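Local coordinates for protein DNA polymerase III beta subunit (Streptococcus pyogenes, PDB 2AVT) that probably forms a ring-shaped sliding clamp around DNA that tethers the replicative DNA polymerase to its template, as in related beta clamps, at residues Phe260-Val265 with Ile348-Pro353; Leu31-Ile36 with Asp121-Leu126. One frame throughout, in Å; residues are numbered along the deposited sequence.

Contact 1: Phe260-Val265 with Ile348-Pro353; sequences FETEVV and IHFLSP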
loop_
_atom_site.group_PDB
_atom_site.type_symbol
_atom_site.label_atom_id
_atom_site.label_comp_id
_atom_site.label_asym_id
_atom_site.label_seq_id
_atom_site.Cartn_x
_atom_site.Cartn_y
_atom_site.Cartn_z
ATOM N N PHE A 260 -3.906 7.169 43.578
ATOM C CA PHE A 260 -4.936 7.506 42.612
ATOM C C PHE A 260 -6.259 7.620 43.352
ATOM O O PHE A 260 -6.483 6.929 44.344
ATOM C CB PHE A 260 -5.016 6.431 41.528
ATOM C CG PHE A 260 -5.305 5.054 42.051
ATOM C CD1 PHE A 260 -4.270 4.207 42.412
ATOM C CD2 PHE A 260 -6.607 4.597 42.164
ATOM C CE1 PHE A 260 -4.528 2.927 42.872
ATOM C CE2 PHE A 260 -6.871 3.318 42.623
ATOM C CZ PHE A 260 -5.827 2.483 42.975
ATOM N N GLU A 261 -7.127 8.503 42.873
ATOM C CA GLU A 261 -8.422 8.729 43.503
ATOM C C GLU A 261 -9.539 7.990 42.794
ATOM O O GLU A 261 -10.620 7.794 43.354
ATOM C CB GLU A 261 -8.742 10.224 43.503
ATOM C CG GLU A 261 -7.754 11.071 44.282
ATOM C CD GLU A 261 -7.895 10.890 45.776
ATOM O OE1 GLU A 261 -8.983 11.196 46.310
ATOM O OE2 GLU A 261 -6.917 10.441 46.415
ATOM N N THR A 262 -9.275 7.592 41.555
ATOM C CA THR A 262 -10.268 6.894 40.759
ATOM C C THR A 262 -9.642 5.762 39.958
ATOM O O THR A 262 -8.497 5.856 39.518
ATOM C CB THR A 262 -10.961 7.865 39.780
ATOM O OG1 THR A 262 -11.487 8.982 40.508
ATOM C CG2 THR A 262 -12.097 7.169 39.051
ATOM N N GLU A 263 -10.402 4.689 39.785
ATOM C CA GLU A 263 -9.948 3.536 39.025
ATOM C C GLU A 263 -11.109 2.974 38.237
ATOM O O GLU A 263 -12.215 2.846 38.758
ATOM C CB GLU A 263 -9.420 2.425 39.940
ATOM C CG GLU A 263 -9.159 1.115 39.182
ATOM C CD GLU A 263 -8.914 -0.077 40.094
ATOM O OE1 GLU A 263 -7.957 -0.033 40.897
ATOM O OE2 GLU A 263 -9.683 -1.059 40.002
ATOM N N VAL A 264 -10.856 2.641 36.976
ATOM C CA VAL A 264 -11.883 2.055 36.130
ATOM C C VAL A 264 -11.237 0.962 35.295
ATOM O O VAL A 264 -10.094 1.094 34.864
ATOM C CB VAL A 264 -12.508 3.087 35.171
ATOM C CG1 VAL A 264 -13.697 2.456 34.446
ATOM C CG2 VAL A 264 -12.937 4.326 35.938
ATOM N N VAL A 265 -11.966 -0.125 35.083
ATOM C CA VAL A 265 -11.459 -1.234 34.289
ATOM C C VAL A 265 -12.355 -1.378 33.069
ATOM O O VAL A 265 -13.569 -1.531 33.203
ATOM C CB VAL A 265 -11.467 -2.562 35.087
ATOM C CG1 VAL A 265 -10.910 -3.685 34.231
ATOM C CG2 VAL A 265 -10.639 -2.413 36.360
ATOM N N ILE A 348 -7.345 1.656 34.512
ATOM C CA ILE A 348 -6.953 3.055 34.439
ATOM C C ILE A 348 -7.083 3.745 35.792
ATOM O O ILE A 348 -8.123 3.663 36.447
ATOM C CB ILE A 348 -7.803 3.817 33.392
ATOM C CG1 ILE A 348 -7.772 3.067 32.055
ATOM C CG2 ILE A 348 -7.255 5.227 33.206
ATOM C CD1 ILE A 348 -8.428 3.818 30.903
ATOM N N HIS A 349 -6.015 4.425 36.200
ATOM C CA HIS A 349 -5.977 5.136 37.473
ATOM C C HIS A 349 -5.860 6.639 37.276
ATOM O O HIS A 349 -4.887 7.119 36.687
ATOM C CB HIS A 349 -4.790 4.658 38.312
ATOM C CG HIS A 349 -4.927 3.252 38.806
ATOM N ND1 HIS A 349 -3.916 2.599 39.478
ATOM C CD2 HIS A 349 -5.961 2.381 38.744
ATOM C CE1 HIS A 349 -4.321 1.385 39.806
ATOM N NE2 HIS A 349 -5.559 1.228 39.374
ATOM N N PHE A 350 -6.842 7.379 37.786
ATOM C CA PHE A 350 -6.846 8.839 37.662
ATOM C C PHE A 350 -6.655 9.564 38.992
ATOM O O PHE A 350 -7.047 9.072 40.051
ATOM C CB PHE A 350 -8.176 9.361 37.101
ATOM C CG PHE A 350 -8.607 8.740 35.803
ATOM C CD1 PHE A 350 -9.327 7.554 35.786
ATOM C CD2 PHE A 350 -8.367 9.391 34.600
ATOM C CE1 PHE A 350 -9.808 7.033 34.594
ATOM C CE2 PHE A 350 -8.844 8.874 33.407
ATOM C CZ PHE A 350 -9.567 7.696 33.405
ATOM N N LEU A 351 -6.062 10.750 38.910
ATOM C CA LEU A 351 -5.883 11.618 40.063
ATOM C C LEU A 351 -6.823 12.792 39.807
ATOM O O LEU A 351 -8.046 12.624 39.834
ATOM C CB LEU A 351 -4.443 12.120 40.179
ATOM C CG LEU A 351 -3.528 11.233 41.025
ATOM C CD1 LEU A 351 -2.193 11.926 41.258
ATOM C CD2 LEU A 351 -4.211 10.953 42.358
ATOM N N SER A 352 -6.259 13.967 39.531
ATOM C CA SER A 352 -7.065 15.163 39.270
ATOM C C SER A 352 -7.203 15.418 37.770
ATOM O O SER A 352 -6.478 14.842 36.959
ATOM C CB SER A 352 -6.426 16.392 39.924
ATOM O OG SER A 352 -5.476 16.996 39.058
ATOM N N PRO A 353 -8.138 16.299 37.383
ATOM C CA PRO A 353 -8.358 16.625 35.972
ATOM C C PRO A 353 -7.091 17.083 35.255
ATOM O O PRO A 353 -6.979 16.937 34.042
ATOM C CB PRO A 353 -9.413 17.728 36.037
ATOM C CG PRO A 353 -10.208 17.350 37.249
ATOM C CD PRO A 353 -9.126 16.980 38.238
#
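Thr262-Val265 and Ile348-Phe350 pair as antiparallel strands, their short axes 4.7 Å apart at closest and 161° between their N-to-C directions. Register is set by hydrogen-bonded pairs at Thr262-Phe350 and Val264-Ile348, with the non-hydrogen-bonded pair Glu263-His349 between them; Ile348 N is hydrogen-bonded to Val264 O at 2.8 Å. At the start of the first strand the ladder is irregular. Phe350 O accepts from Glu261 N (2.9 Å) and also from Thr262 N (3.1 Å), the first donor lying in the carbonyl plane and the second tilted from it. Two residues thus oppose one, the signature of a classic beta bulge.

Ahead of the bulge, Phe260 carries its CG between the backbone N and the carbonyl carbon (chi1 58°), and its ring stacks face to face on that of His349. The centroids of the Phe260 and His349 rings are 3.7 Å apart and the planes 18° from parallel, with Phe260 CD1 and His349 ND1 at 3.4 Å. Alongside the imidazole, pointing the same way, runs the extended chain of Glu263, whose OE1 takes a weak hydrogen bond from His349 NE2; the histidine is therefore engaged through a ring face and through NE2. Leu351 bends its CD2 back against Phe260 CA, at 3.5 Å. On the other face of the sheet lie Thr262, Val264, Ile348 and Phe350; Thr262 OG1 is hydrogen-bonded to Ser323 O, and the Phe350 ring also meets Phe357. Together this is a bulged antiparallel strand pair inside the C-terminal domain of a DNA-clamp fold, part of the long sheet that runs on through strand 367-372 to strand 184-191 of the central domain.

Contact 2: Leu31-Ile36 with Asp121-Leu126; sequences LSSIKI and DQYPRL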
loop_
_atom_site.group_PDB
_atom_site.type_symbol
_atom_site.label_atom_id
_atom_site.label_comp_id
_atom_site.label_asym_id
_atom_site.label_seq_id
_atom_site.Cartn_x
_atom_site.Cartn_y
_atom_site.Cartn_z
ATOM N N LEU A 31 26.027 4.082 0.541
ATOM C CA LEU A 31 25.170 3.321 1.452
ATOM C C LEU A 31 23.933 2.742 0.777
ATOM O O LEU A 31 23.175 2.005 1.404
ATOM C CB LEU A 31 24.761 4.175 2.663
ATOM C CG LEU A 31 25.920 4.616 3.565
ATOM C CD1 LEU A 31 25.371 5.343 4.789
ATOM C CD2 LEU A 31 26.736 3.391 4.003
ATOM N N SER A 32 23.708 3.098 -0.487
ATOM C CA SER A 32 22.573 2.550 -1.238
ATOM C C SER A 32 22.924 1.122 -1.682
ATOM O O SER A 32 22.073 0.366 -2.154
ATOM C CB SER A 32 22.309 3.386 -2.498
ATOM O OG SER A 32 23.423 3.297 -3.374
ATOM N N SER A 33 24.185 0.748 -1.544
ATOM C CA SER A 33 24.580 -0.573 -1.987
ATOM C C SER A 33 24.562 -1.657 -0.917
ATOM O O SER A 33 24.573 -1.380 0.296
ATOM C CB SER A 33 25.963 -0.504 -2.631
ATOM O OG SER A 33 26.931 -0.094 -1.691
ATOM N N ILE A 34 24.470 -2.900 -1.375
ATOM C CA ILE A 34 24.523 -4.015 -0.455
ATOM C C ILE A 34 25.919 -4.587 -0.650
ATOM O O ILE A 34 26.431 -4.665 -1.777
ATOM C CB ILE A 34 23.430 -5.076 -0.755
ATOM C CG1 ILE A 34 23.534 -6.220 0.260
ATOM C CG2 ILE A 34 23.558 -5.575 -2.171
ATOM C CD1 ILE A 34 22.234 -6.972 0.481
ATOM N N LYS A 35 26.564 -4.942 0.452
ATOM C CA LYS A 35 27.906 -5.490 0.391
ATOM C C LYS A 35 27.806 -7.000 0.501
ATOM O O LYS A 35 27.129 -7.523 1.381
ATOM C CB LYS A 35 28.751 -4.912 1.532
ATOM C CG LYS A 35 30.153 -5.454 1.632
ATOM C CD LYS A 35 30.843 -4.865 2.859
ATOM C CE LYS A 35 32.137 -5.597 3.177
ATOM N NZ LYS A 35 32.604 -5.283 4.571
ATOM N N ILE A 36 28.468 -7.696 -0.413
ATOM C CA ILE A 36 28.434 -9.147 -0.428
ATOM C C ILE A 36 29.839 -9.699 -0.255
ATOM O O ILE A 36 30.719 -9.447 -1.077
ATOM C CB ILE A 36 27.863 -9.666 -1.758
ATOM C CG1 ILE A 36 26.458 -9.100 -1.976
ATOM C CG2 ILE A 36 27.818 -11.183 -1.750
ATOM C CD1 ILE A 36 25.826 -9.526 -3.281
ATOM N N ASP A 121 36.230 -1.813 -0.907
ATOM C CA ASP A 121 36.994 -0.833 -0.146
ATOM C C ASP A 121 36.309 0.528 -0.145
ATOM O O ASP A 121 36.697 1.423 0.599
ATOM C CB ASP A 121 38.426 -0.699 -0.676
ATOM C CG ASP A 121 38.480 -0.385 -2.156
ATOM O OD1 ASP A 121 37.723 0.498 -2.611
ATOM O OD2 ASP A 121 39.300 -1.019 -2.864
ATOM N N GLN A 122 35.277 0.683 -0.966
ATOM C CA GLN A 122 34.551 1.949 -1.004
ATOM C C GLN A 122 33.516 2.018 0.122
ATOM O O GLN A 122 32.988 3.087 0.430
ATOM C CB GLN A 122 33.859 2.129 -2.362
ATOM C CG GLN A 122 34.834 2.213 -3.531
ATOM C CD GLN A 122 34.168 2.585 -4.845
ATOM O OE1 GLN A 122 33.280 3.437 -4.885
ATOM N NE2 GLN A 122 34.614 1.965 -5.932
ATOM N N TYR A 123 33.244 0.873 0.745
ATOM C CA TYR A 123 32.257 0.790 1.821
ATOM C C TYR A 123 32.868 1.097 3.196
ATOM O O TYR A 123 33.977 0.680 3.490
ATOM C CB TYR A 123 31.649 -0.617 1.851
ATOM C CG TYR A 123 30.268 -0.664 2.443
ATOM C CD1 TYR A 123 29.164 -0.214 1.719
ATOM C CD2 TYR A 123 30.068 -1.112 3.742
ATOM C CE1 TYR A 123 27.896 -0.210 2.274
ATOM C CE2 TYR A 123 28.815 -1.108 4.306
ATOM C CZ TYR A 123 27.731 -0.654 3.570
ATOM O OH TYR A 123 26.494 -0.628 4.155
ATOM N N PRO A 124 32.137 1.816 4.059
ATOM C CA PRO A 124 32.667 2.139 5.391
ATOM C C PRO A 124 32.798 0.893 6.256
ATOM O O PRO A 124 31.981 -0.023 6.170
ATOM C CB PRO A 124 31.636 3.112 5.945
ATOM C CG PRO A 124 30.353 2.620 5.311
ATOM C CD PRO A 124 30.784 2.372 3.882
ATOM N N ARG A 125 33.829 0.860 7.093
ATOM C CA ARG A 125 34.048 -0.284 7.964
ATOM C C ARG A 125 33.109 -0.246 9.152
ATOM O O ARG A 125 32.637 0.815 9.549
ATOM C CB ARG A 125 35.498 -0.310 8.433
ATOM C CG ARG A 125 36.464 -0.574 7.299
ATOM C CD ARG A 125 37.890 -0.371 7.736
ATOM N NE ARG A 125 38.832 -0.800 6.709
ATOM C CZ ARG A 125 40.147 -0.641 6.801
ATOM N NH1 ARG A 125 40.662 -0.058 7.876
ATOM N NH2 ARG A 125 40.945 -1.069 5.830
ATOM N N LEU A 126 32.831 -1.413 9.717
ATOM C CA LEU A 126 31.933 -1.490 10.859
ATOM C C LEU A 126 32.665 -1.091 12.136
ATOM O O LEU A 126 33.823 -1.451 12.337
ATOM C CB LEU A 126 31.398 -2.918 11.003
ATOM C CG LEU A 126 30.029 -3.158 11.654
ATOM C CD1 LEU A 126 29.934 -2.426 12.981
ATOM C CD2 LEU A 126 28.933 -2.687 10.712
#
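The ring of Tyr123 is met by Leu31, Ser33 and Lys35, so that the connection leading from strand 111-116 to strand 135-138 is packed on the 3-10 turn at Leu31 and the beginning of strand 33-39 in the N-terminal domain of the DNA-clamp fold. The evidence is van der Waals contact between side chains. Leu31 crosses the tyrosine at about a right angle, and its CD2 branch alone does the touching, lying 4.0 Å from Tyr123 OH and 3.9 Å from Pro124 CG. Lys35 comes obliquely with the aliphatic part of its extended chain, CD standing 3.9 Å from Tyr123 CD2; beyond it NZ forms a salt bridge with Glu37. Pro124 CD rests over one face of the neighbouring tyrosine ring, towards the rim.

Polar groups are satisfied mostly by residues beyond the two segments. Tyr123 OH is hydrogen-bonded to Ser48 OG on strand 42-48, which ties the far end of the ring to the same sheet. Ser33 OG, 4.1 Å from Tyr123 CD1, is hydrogen-bonded to Ile30 O. The exception is Ser33 O, buried here without a polar partner, its nearest approach being Tyr123 CE1 at 4.0 Å.

Followed from the N terminus, the chain meets contact 2 first: Leu31-Ile36 enters strand 33-39, and after 84 intervening residues Asp121-Leu126 comes back to it, closing a loop rich in strands. The chain then passes through the central domain before contact 1 opens at Phe260-Val265 and closes at Ile348-Pro353, after 82 intervening residues. The two loops are in series; they neither nest nor cross. Contact 2 ties the sheet shared by the N-terminal and central domains to the connection between strands 111-116 and 135-138, whereas contact 1 joins two neighbouring strands of the C-terminal domain. Their centres are 53 Å apart, nearest atoms about 43 Å, on opposite sides of the chain's centre, so neither touches the other.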